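Local coordinates for chloride intracellular channel exc-4 (PDB 2YV9), which may insert into membranes to form chloride channels and is required to keep the lumen of the nematode excretory canal from swelling into cysts, at residues 18-23 against 80-85; 43-48 against 232-237. One frame throughout, in Å; residues are numbered along the deposited sequence. Where two conformers were deposited one is given.

Interaction 1: residues 18-23 against 80-85; sequences PLLELY and PIMIEE. With CA (calcium ion), chain C.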
loop_
_atom_site.group_PDB
_atom_site.type_symbol
_atom_site.label_atom_id
_atom_site.label_comp_id
_atom_site.label_asym_id
_atom_site.label_seq_id
_atom_site.Cartn_x
_atom_site.Cartn_y
_atom_site.Cartn_z
ATOM N N PRO A 18 16.430 16.605 0.210
ATOM C CA PRO A 18 16.291 15.156 0.380
ATOM C C PRO A 18 16.304 14.375 -0.935
ATOM O O PRO A 18 15.803 14.861 -1.957
ATOM C CB PRO A 18 14.949 15.012 1.089
ATOM C CG PRO A 18 14.252 16.323 0.931
ATOM C CD PRO A 18 15.315 17.351 0.810
ATOM N N LEU A 19 16.906 13.182 -0.901
ATOM C CA LEU A 19 16.931 12.269 -2.020
ATOM C C LEU A 19 15.924 11.174 -1.719
ATOM O O LEU A 19 16.088 10.442 -0.730
ATOM C CB LEU A 19 18.320 11.626 -2.223
ATOM C CG LEU A 19 18.373 10.472 -3.232
ATOM C CD1 LEU A 19 17.905 10.992 -4.625
ATOM C CD2 LEU A 19 19.772 9.851 -3.289
ATOM N N LEU A 20 14.889 11.085 -2.558
ATOM C CA LEU A 20 13.827 10.073 -2.433
ATOM C C LEU A 20 13.918 9.166 -3.649
ATOM O O LEU A 20 13.892 9.665 -4.790
ATOM C CB LEU A 20 12.467 10.754 -2.384
ATOM C CG LEU A 20 12.261 11.782 -1.265
ATOM C CD1 LEU A 20 10.917 12.555 -1.395
ATOM C CD2 LEU A 20 12.425 11.120 0.100
ATOM N N GLU A 21 14.097 7.864 -3.421
ATOM C CA GLU A 21 14.149 6.888 -4.503
ATOM C C GLU A 21 12.813 6.156 -4.486
ATOM O O GLU A 21 12.335 5.772 -3.429
ATOM C CB GLU A 21 15.340 5.936 -4.336
ATOM C CG GLU A 21 16.656 6.692 -4.112
ATOM C CD GLU A 21 17.811 5.795 -3.711
ATOM O OE1 GLU A 21 18.117 4.847 -4.471
ATOM O OE2 GLU A 21 18.433 6.064 -2.653
ATOM N N LEU A 22 12.186 6.064 -5.652
ATOM C CA LEU A 22 10.942 5.340 -5.825
ATOM C C LEU A 22 11.183 4.120 -6.684
ATOM O O LEU A 22 11.720 4.229 -7.787
ATOM C CB LEU A 22 9.925 6.239 -6.505
ATOM C CG LEU A 22 8.542 5.601 -6.619
ATOM C CD1 LEU A 22 7.856 5.504 -5.262
ATOM C CD2 LEU A 22 7.718 6.456 -7.551
ATOM N N TYR A 23 10.771 2.961 -6.163
ATOM C CA TYR A 23 10.863 1.702 -6.874
ATOM C C TYR A 23 9.463 1.444 -7.393
ATOM O O TYR A 23 8.508 1.513 -6.633
ATOM C CB TYR A 23 11.275 0.572 -5.922
ATOM C CG TYR A 23 12.727 0.622 -5.508
ATOM C CD1 TYR A 23 13.681 -0.153 -6.135
ATOM C CD2 TYR A 23 13.151 1.506 -4.517
ATOM C CE1 TYR A 23 15.012 -0.092 -5.757
ATOM C CE2 TYR A 23 14.472 1.557 -4.130
ATOM C CZ TYR A 23 15.397 0.766 -4.754
ATOM O OH TYR A 23 16.721 0.847 -4.359
ATOM N N PRO A 80 4.468 0.465 -5.045
ATOM C CA PRO A 80 5.543 1.426 -4.831
ATOM C C PRO A 80 6.198 1.325 -3.457
ATOM O O PRO A 80 5.544 1.058 -2.429
ATOM C CB PRO A 80 4.824 2.768 -4.907
ATOM C CG PRO A 80 3.426 2.450 -4.461
ATOM C CD PRO A 80 3.130 1.093 -4.924
ATOM N N ILE A 81 7.515 1.538 -3.463
ATOM C CA ILE A 81 8.324 1.585 -2.260
ATOM C C ILE A 81 9.242 2.820 -2.433
ATOM O O ILE A 81 9.814 3.025 -3.499
ATOM C CB ILE A 81 9.232 0.315 -2.083
ATOM C CG1 ILE A 81 8.358 -0.867 -1.720
ATOM C CG2 ILE A 81 10.199 0.500 -0.965
ATOM C CD1 ILE A 81 9.079 -2.188 -1.935
ATOM N N MET A 82 9.407 3.612 -1.376
ATOM C CA MET A 82 10.222 4.816 -1.407
ATOM C C MET A 82 11.306 4.727 -0.355
ATOM O O MET A 82 11.015 4.330 0.824
ATOM C CB MET A 82 9.374 6.076 -1.232
ATOM C CG MET A 82 10.145 7.360 -1.550
ATOM S SD MET A 82 9.045 8.792 -1.569
ATOM C CE MET A 82 8.580 9.016 0.119
ATOM N N ILE A 83 12.557 5.033 -0.783
ATOM C CA ILE A 83 13.722 4.959 0.076
ATOM C C ILE A 83 14.293 6.329 0.304
ATOM O O ILE A 83 14.404 7.127 -0.659
ATOM C CB ILE A 83 14.878 4.106 -0.524
ATOM C CG1 ILE A 83 14.350 2.780 -1.051
ATOM C CG2 ILE A 83 15.905 3.845 0.545
ATOM C CD1 ILE A 83 13.647 2.059 -0.088
ATOM N N GLU A 84 14.577 6.625 1.567
ATOM C CA GLU A 84 15.294 7.902 1.905
ATOM C C GLU A 84 16.536 7.507 2.688
ATOM O O GLU A 84 16.591 7.524 3.909
ATOM C CB GLU A 84 14.411 8.855 2.674
ATOM C CG GLU A 84 14.963 10.281 2.799
ATOM C CD GLU A 84 13.887 11.263 3.266
ATOM O OE1 GLU A 84 12.729 10.849 3.561
ATOM O OE2 GLU A 84 14.203 12.467 3.384
ATOM N N GLU A 85 17.545 7.117 1.942
ATOM C CA GLU A 85 18.725 6.479 2.511
ATOM C C GLU A 85 19.460 7.378 3.502
ATOM O O GLU A 85 19.925 6.909 4.533
ATOM C CB GLU A 85 19.659 6.063 1.405
ATOM C CG GLU A 85 20.070 4.676 1.546
ATOM C CD GLU A 85 21.000 4.254 0.457
ATOM O OE1 GLU A 85 20.953 4.806 -0.647
ATOM O OE2 GLU A 85 21.783 3.341 0.754
HETATM CA CA CA C . 3.638 -0.354 -1.234
HETATM O O HOH W 1 17.379 7.622 -0.846
HETATM O O HOH W 2 1.896 -1.762 -2.709
#

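Interaction 2: residues 43-48 against 232-237; sequences FWMELY and AAFIES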
loop_
_atom_site.group_PDB
_atom_site.type_symbol
_atom_site.label_atom_id
_atom_site.label_comp_id
_atom_site.label_asym_id
_atom_site.label_seq_id
_atom_site.Cartn_x
_atom_site.Cartn_y
_atom_site.Cartn_z
ATOM N N PHE A 43 2.340 8.241 -6.955
ATOM C CA PHE A 43 3.431 8.800 -6.177
ATOM C C PHE A 43 4.529 9.390 -7.038
ATOM O O PHE A 43 5.171 10.394 -6.649
ATOM C CB PHE A 43 3.994 7.830 -5.149
ATOM C CG PHE A 43 2.989 7.432 -4.140
ATOM C CD1 PHE A 43 2.300 8.395 -3.428
ATOM C CD2 PHE A 43 2.677 6.116 -3.916
ATOM C CE1 PHE A 43 1.340 8.036 -2.514
ATOM C CE2 PHE A 43 1.721 5.771 -2.978
ATOM C CZ PHE A 43 1.051 6.706 -2.300
ATOM N N TRP A 44 4.763 8.797 -8.201
ATOM C CA TRP A 44 5.770 9.359 -9.110
ATOM C C TRP A 44 5.314 10.745 -9.526
ATOM O O TRP A 44 6.111 11.712 -9.440
ATOM C CB TRP A 44 5.996 8.451 -10.297
ATOM C CG TRP A 44 7.167 8.780 -11.213
ATOM C CD1 TRP A 44 7.914 9.938 -11.295
ATOM C CD2 TRP A 44 7.661 7.907 -12.222
ATOM N NE1 TRP A 44 8.887 9.789 -12.283
ATOM C CE2 TRP A 44 8.748 8.540 -12.850
ATOM C CE3 TRP A 44 7.322 6.596 -12.609
ATOM C CZ2 TRP A 44 9.433 7.954 -13.903
ATOM C CZ3 TRP A 44 8.033 5.993 -13.624
ATOM C CH2 TRP A 44 9.075 6.677 -14.277
ATOM N N MET A 45 4.023 10.898 -9.880
ATOM C CA MET A 45 3.577 12.256 -10.207
ATOM C C MET A 45 3.794 13.244 -9.059
ATOM O O MET A 45 4.250 14.402 -9.259
ATOM C CB MET A 45 2.097 12.269 -10.582
ATOM C CG MET A 45 1.810 11.572 -11.903
ATOM S SD MET A 45 0.147 11.571 -12.544
ATOM C CE MET A 45 -0.182 13.312 -12.619
ATOM N N GLU A 46 3.491 12.819 -7.847
ATOM C CA GLU A 46 3.706 13.693 -6.680
ATOM C C GLU A 46 5.207 14.026 -6.500
ATOM O O GLU A 46 5.610 15.191 -6.262
ATOM C CB GLU A 46 3.109 13.043 -5.451
ATOM C CG GLU A 46 1.571 12.964 -5.484
ATOM C CD GLU A 46 0.968 12.171 -4.341
ATOM O OE1 GLU A 46 1.732 11.696 -3.462
ATOM O OE2 GLU A 46 -0.259 12.049 -4.327
ATOM N N LEU A 47 6.046 13.009 -6.539
ATOM C CA LEU A 47 7.497 13.256 -6.485
ATOM C C LEU A 47 7.985 14.198 -7.592
ATOM O O LEU A 47 8.847 15.052 -7.328
ATOM C CB LEU A 47 8.271 11.948 -6.512
ATOM C CG LEU A 47 8.080 11.202 -5.174
ATOM C CD1 LEU A 47 8.656 9.751 -5.281
ATOM C CD2 LEU A 47 8.698 11.850 -3.996
ATOM N N TYR A 48 7.446 14.067 -8.790
ATOM C CA TYR A 48 7.837 14.931 -9.913
ATOM C C TYR A 48 7.463 16.380 -9.606
ATOM O O TYR A 48 8.234 17.302 -9.881
ATOM C CB TYR A 48 7.210 14.498 -11.259
ATOM C CG TYR A 48 7.986 15.053 -12.425
ATOM C CD1 TYR A 48 8.957 14.285 -13.076
ATOM C CD2 TYR A 48 7.780 16.349 -12.861
ATOM C CE1 TYR A 48 9.696 14.808 -14.110
ATOM C CE2 TYR A 48 8.514 16.880 -13.909
ATOM C CZ TYR A 48 9.470 16.115 -14.530
ATOM O OH TYR A 48 10.203 16.646 -15.605
ATOM N N ALA A 232 4.196 17.629 -17.281
ATOM C CA ALA A 232 5.399 16.852 -17.257
ATOM C C ALA A 232 5.299 15.729 -16.226
ATOM O O ALA A 232 5.710 14.623 -16.522
ATOM C CB ALA A 232 6.642 17.768 -16.986
ATOM N N ALA A 233 4.749 16.000 -15.052
ATOM C CA ALA A 233 4.606 14.935 -13.990
ATOM C C ALA A 233 3.897 13.698 -14.536
ATOM O O ALA A 233 4.260 12.560 -14.219
ATOM C CB ALA A 233 3.867 15.464 -12.780
ATOM N N PHE A 234 2.869 13.926 -15.323
ATOM C CA PHE A 234 2.145 12.829 -15.941
ATOM C C PHE A 234 2.962 12.138 -17.044
ATOM O O PHE A 234 3.097 10.879 -17.098
ATOM C CB PHE A 234 0.801 13.305 -16.486
ATOM C CG PHE A 234 0.063 12.214 -17.230
ATOM C CD1 PHE A 234 -0.668 11.258 -16.513
ATOM C CD2 PHE A 234 0.202 12.056 -18.610
ATOM C CE1 PHE A 234 -1.287 10.244 -17.156
ATOM C CE2 PHE A 234 -0.450 10.992 -19.273
ATOM C CZ PHE A 234 -1.190 10.093 -18.506
ATOM N N ILE A 235 3.497 12.968 -17.948
ATOM C CA ILE A 235 4.179 12.457 -19.114
ATOM C C ILE A 235 5.356 11.597 -18.685
ATOM O O ILE A 235 5.531 10.461 -19.207
ATOM C CB ILE A 235 4.647 13.580 -20.032
ATOM C CG1 ILE A 235 3.454 14.384 -20.565
ATOM C CG2 ILE A 235 5.468 13.019 -21.200
ATOM C CD1 ILE A 235 3.897 15.741 -21.191
ATOM N N GLU A 236 6.150 12.099 -17.751
ATOM C CA GLU A 236 7.398 11.397 -17.379
ATOM C C GLU A 236 7.128 10.050 -16.703
ATOM O O GLU A 236 7.932 9.119 -16.805
ATOM C CB GLU A 236 8.274 12.287 -16.494
ATOM C CG GLU A 236 8.894 13.465 -17.277
ATOM C CD GLU A 236 9.571 13.037 -18.561
ATOM O OE1 GLU A 236 10.489 12.197 -18.476
ATOM O OE2 GLU A 236 9.174 13.522 -19.651
ATOM N N SER A 237 5.985 9.938 -16.037
ATOM C CA SER A 237 5.648 8.738 -15.258
ATOM C C SER A 237 4.693 7.813 -15.989
ATOM O O SER A 237 4.219 6.847 -15.405
ATOM C CB SER A 237 5.013 9.158 -13.942
ATOM O OG SER A 237 3.829 9.941 -14.193
#

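Interaction 1: residues 18-23 against 80-85
Strands 19-23 and 81-84 run antiparallel and share their backbone polar groups in two hydrogen-bonded pairs. In the first, Glu21 N gives a nearly straight bond of 2.9 Å to Ile83 O, and Ile83 N returns one of 2.8 Å to Glu21 O. In the second, Tyr23 N lies 2.8 Å from Ile81 O, nearly along the C=O axis. The return bond from Ile81 N to Tyr23 O is weak. Water 1 accepts from Glu85 N and lies within hydrogen-bonding distance of Ile83 O and of Glu21 OE2 (2.6 Å), with more acceptors in reach than its two protons can serve. Glu84, extended with CG anti to its backbone N, runs alongside Leu20, whose CD2 lies 3.5 Å from Glu84 OE1. That buried carboxylate is satisfied elsewhere, OE1 by Tyr91 OH and OE2 by a salt bridge to Arg100. On the face of Glu21 and Tyr23, Ile83 CG1 meets the edge of the Tyr23 ring at CE2, 3.3 Å away. Pro80, after a cis peptide bond, turns its O to the calcium ion at 2.7 Å, with Gln78, Thr92 and water 2. A cis-proline leading into an antiparallel central strand is the hallmark of the thioredoxin fold.

Interaction 2: residues 43-48 against 232-237
The Trp44 indole presents one face to the end of segment 232-237: Ser237 CB sits over the five-membered ring, 3.6 Å from its centroid, in a CH-pi contact, and Glu236 C also lies above that face, toward the rim. Trp44 CG is anti to the backbone N (chi1 -170°), which swings the indole out from its helix. Tyr48 takes the same kind of first torsion (-159°) and lays a ring face against the Ala232 carbonyl carbon. Tyr48 CE2 lies 3.7 Å from Ala232 CB, while Glu236, bent at chi2, crosses the ring obliquely and brings CG to 3.5 Å from Tyr48 CE1. The edge of the Phe234 ring receives Met45 SD, 5.4 Å from the centroid, a Met-aromatic contact; the bend at chi3 carries Met45 CE to Phe234 CB. Ala233 is the close point between the backbones, its CA 4.7 Å from Met45 CA.

No hydrogen bond crosses between the segments. The buried Ser237 OG instead bonds back to Ala233 O at 2.7 Å, in the carbonyl plane, and accepts a hydrogen bond from Gln41 NE2, earlier on the Trp44 helix. Helix 190-210 flanks Met45 as well. Helix 38-52, within the predicted membrane-inserting segment, thus packs by aromatic and apolar side chains against the all-helical C-terminal domain, the domain interface of the GST-like CLIC fold.

In the fold
From the N terminus the chain lays down strand 19-25, passes through helix 38-52, adds strand 57-63 beside the first strand, and then returns through helix 68-74 to strand 81-84, where interaction 1 closes its loop. Interaction 2 starts within that loop, at 43-48, and closes only at 232-237, after most of the C-terminal helices, so the two contacts cross along the chain. Helix 38-52 joins them physically: Leu47 packs on Leu20 and Met82, Phe43 on Pro80, and Trp44 on Leu22. Interaction 1 thus joins the two central strands of the thioredoxin-like sheet, and interaction 2 fastens a helix lying on that sheet to the C-terminal domain.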